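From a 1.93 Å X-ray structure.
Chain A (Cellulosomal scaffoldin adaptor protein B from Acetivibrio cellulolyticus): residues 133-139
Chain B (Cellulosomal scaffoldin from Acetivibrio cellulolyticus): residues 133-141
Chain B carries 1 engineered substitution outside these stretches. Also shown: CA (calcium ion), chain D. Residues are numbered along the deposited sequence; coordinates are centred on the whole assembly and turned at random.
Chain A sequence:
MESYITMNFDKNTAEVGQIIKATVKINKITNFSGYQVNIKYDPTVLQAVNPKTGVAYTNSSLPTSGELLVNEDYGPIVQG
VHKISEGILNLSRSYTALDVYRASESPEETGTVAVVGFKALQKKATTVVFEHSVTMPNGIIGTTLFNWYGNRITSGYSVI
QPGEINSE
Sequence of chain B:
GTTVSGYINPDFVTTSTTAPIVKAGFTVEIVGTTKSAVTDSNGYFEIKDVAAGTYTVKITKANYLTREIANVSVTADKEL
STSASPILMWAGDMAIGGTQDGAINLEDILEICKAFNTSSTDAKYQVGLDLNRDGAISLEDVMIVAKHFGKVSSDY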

# COMPACT_ATOMS: atom_id res chain seq x y z
N SER A 133 14.08 -5.44 -1.65
CA SER A 133 14.40 -4.10 -1.21
C SER A 133 13.92 -3.90 0.23
O SER A 133 12.84 -4.36 0.60
CB SER A 133 13.73 -3.06 -2.11
OG SER A 133 13.85 -1.76 -1.57
N VAL A 134 14.73 -3.21 1.03
CA VAL A 134 14.36 -2.85 2.40
C VAL A 134 13.14 -1.92 2.42
O VAL A 134 12.47 -1.81 3.44
CB VAL A 134 15.51 -2.16 3.17
CG1 VAL A 134 16.70 -3.09 3.31
CG2 VAL A 134 15.91 -0.84 2.51
N THR A 135 12.87 -1.26 1.30
CA THR A 135 11.69 -0.42 1.15
C THR A 135 10.40 -1.23 0.97
O THR A 135 9.31 -0.67 0.95
CB THR A 135 11.83 0.55 -0.05
OG1 THR A 135 11.84 -0.19 -1.28
CG2 THR A 135 13.11 1.39 0.06
N MET A 136 10.53 -2.56 0.82
CA MET A 136 9.37 -3.45 0.66
C MET A 136 9.48 -4.61 1.65
O MET A 136 9.84 -5.73 1.26
CB MET A 136 9.32 -3.97 -0.79
CG MET A 136 9.12 -2.87 -1.82
SD MET A 136 9.47 -3.40 -3.50
CE MET A 136 8.14 -4.55 -3.77
N PRO A 137 9.17 -4.34 2.94
CA PRO A 137 9.40 -5.26 4.06
C PRO A 137 8.96 -6.71 3.84
O PRO A 137 9.69 -7.63 4.19
CB PRO A 137 8.60 -4.62 5.20
CG PRO A 137 8.65 -3.17 4.90
CD PRO A 137 8.65 -3.04 3.41
N ASN A 138 7.77 -6.92 3.29
CA ASN A 138 7.28 -8.29 3.10
C ASN A 138 7.26 -8.72 1.64
O ASN A 138 6.53 -9.64 1.26
CB ASN A 138 5.91 -8.44 3.76
CG ASN A 138 5.98 -8.38 5.27
OD1 ASN A 138 5.44 -7.48 5.91
ND2 ASN A 138 6.67 -9.35 5.87
N GLY A 139 8.09 -8.08 0.82
CA GLY A 139 8.21 -8.43 -0.60
C GLY A 139 8.55 -9.90 -0.82
O GLY A 139 9.30 -10.50 -0.03
N ARG B 133 3.14 1.05 10.07
CA ARG B 133 4.36 1.09 10.90
C ARG B 133 5.31 -0.10 10.70
O ARG B 133 5.93 -0.56 11.67
CB ARG B 133 4.00 1.28 12.38
CG ARG B 133 3.35 2.62 12.69
CD ARG B 133 4.27 3.80 12.42
NE ARG B 133 3.76 5.03 13.04
CZ ARG B 133 2.76 5.78 12.57
NH1 ARG B 133 2.12 5.47 11.44
NH2 ARG B 133 2.39 6.87 13.24
N ASP B 134 5.45 -0.57 9.46
CA ASP B 134 6.43 -1.64 9.17
C ASP B 134 7.82 -1.10 8.83
O ASP B 134 8.69 -1.87 8.44
CB ASP B 134 5.92 -2.60 8.08
CG ASP B 134 5.71 -1.92 6.71
OD1 ASP B 134 5.98 -0.71 6.53
OD2 ASP B 134 5.27 -2.65 5.79
N GLY B 135 8.02 0.21 8.98
CA GLY B 135 9.33 0.83 8.76
C GLY B 135 9.63 1.16 7.31
O GLY B 135 10.78 1.39 6.94
N ALA B 136 8.58 1.17 6.48
CA ALA B 136 8.69 1.51 5.07
C ALA B 136 7.43 2.23 4.61
O ALA B 136 6.35 2.05 5.19
CB ALA B 136 8.90 0.25 4.25
N ILE B 137 7.57 3.06 3.59
CA ILE B 137 6.42 3.68 2.94
C ILE B 137 6.39 3.07 1.55
O ILE B 137 7.28 3.33 0.73
CB ILE B 137 6.52 5.22 2.90
CG1 ILE B 137 6.56 5.78 4.33
CG2 ILE B 137 5.32 5.81 2.16
CD1 ILE B 137 7.04 7.21 4.45
N SER B 138 5.39 2.23 1.31
CA SER B 138 5.33 1.39 0.12
C SER B 138 3.89 1.31 -0.36
O SER B 138 3.03 2.03 0.17
CB SER B 138 5.89 -0.00 0.43
OG SER B 138 5.16 -0.65 1.46
N LEU B 139 3.62 0.45 -1.34
CA LEU B 139 2.26 0.31 -1.88
C LEU B 139 1.25 -0.17 -0.82
O LEU B 139 0.07 0.18 -0.90
CB LEU B 139 2.23 -0.63 -3.09
CG LEU B 139 0.91 -0.75 -3.85
CD1 LEU B 139 0.34 0.62 -4.21
CD2 LEU B 139 1.09 -1.59 -5.10
N GLU B 140 1.71 -0.96 0.15
CA GLU B 140 0.83 -1.38 1.26
C GLU B 140 0.14 -0.21 1.94
O GLU B 140 -1.06 -0.27 2.21
CB GLU B 140 1.61 -2.17 2.30
CG GLU B 140 1.94 -3.56 1.85
CD GLU B 140 2.79 -4.30 2.83
OE1 GLU B 140 2.31 -4.48 3.98
OE2 GLU B 140 3.92 -4.70 2.44
N ASP B 141 0.91 0.83 2.25
CA ASP B 141 0.38 2.02 2.91
C ASP B 141 -0.67 2.70 2.04
O ASP B 141 -1.72 3.12 2.54
CB ASP B 141 1.51 3.00 3.22
CG ASP B 141 2.58 2.37 4.09
OD1 ASP B 141 2.30 2.10 5.27
OD2 ASP B 141 3.69 2.11 3.57
CA CA D . 4.37 0.89 5.72
O HOH W 1 4.54 -0.78 3.94

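A calcium-binding loop can serve a protein interface through the surface that its metal holds in place. The contact between the two stretches here, from a cellulosomal scaffoldin and a scaffoldin adaptor protein, illustrates the principle: no atom of this chain A stretch binds the ion, and the loop it holds is what the stretch packs against. The contact buries about 270 Å² in all, counting both sides, and no hydrogen bond crosses it.

The chain A stretch has no regular helix or strand. Two successive type I turns shape it, one from Ser A133 to Met A136 and one from Met A136 to Gly A139, closed by the bonds Met A136 N to Ser A133 O (2.9 Å) and Gly A139 N to Met A136 O (3.0 Å). Within the first turn the hydroxyls of Ser A133 OG and Thr A135 OG1 are hydrogen-bonded at 2.6 Å.

Along chain B, Arg B133 lies out of reach, and the contact begins at Asp B134. This side chain points toward chain A but its carboxylate is occupied at home. OD1 of Asp B134 binds the calcium ion at 2.4 Å and accepts a hydrogen bond from Ala B136 N at 3.2 Å, while OD2 of Asp B134 accepts one from a calcium-bound water at 2.7 Å. What the partner meets is the flank of this arrangement: Pro A137 CG lies 3.5 Å from Asp B134 OD2, a van der Waals approach of ring carbon to carboxylate oxygen.

Gly B135 follows with a positive phi of 84°, a conformation that favours glycine, and carries the loop into the short strand of Ala B136 and Ile B137. At Ala B136 the backbone and side chain have separate tasks. Its carbonyl O binds calcium at 2.4 Å, whereas its methyl group points toward chain A and makes the apolar contact of the interface, with Pro A137 CD 3.4 Å from Ala B136 CB. The same methyl lies 3.5 Å from Thr A135 O, measured to Ala B136 CB. The closest pair of CA atoms across the stretches is also here, Thr A135 CA and Ala B136 CA, 5.3 Å apart. Ile B137 then points away from the partner.

Ser B138, at the N-cap position, turns back toward chain A, and its CB comes within 3.5 Å of Thr A135 O. That carbonyl therefore rests against carbon atoms of two residues, Ala B136 and Ser B138. The serine hydroxyl, OG of Ser B138, hydrogen-bonds the calcium-bound water at 2.6 Å, so one water links the cap to Asp B134.

Leu B139 opens the helix out of reach of chain A. From the next position Glu B140 points back toward it, but only loosely: its OE2 is 4.4 Å from Asn A138 CB. Asp B141 makes no contact across the interface, yet it braces the loop, binding calcium through OD1 and OD2 of Asp B141 at 2.5 and 2.6 Å and accepting a 2.8 Å hydrogen bond at OD2 from Ser B138 N.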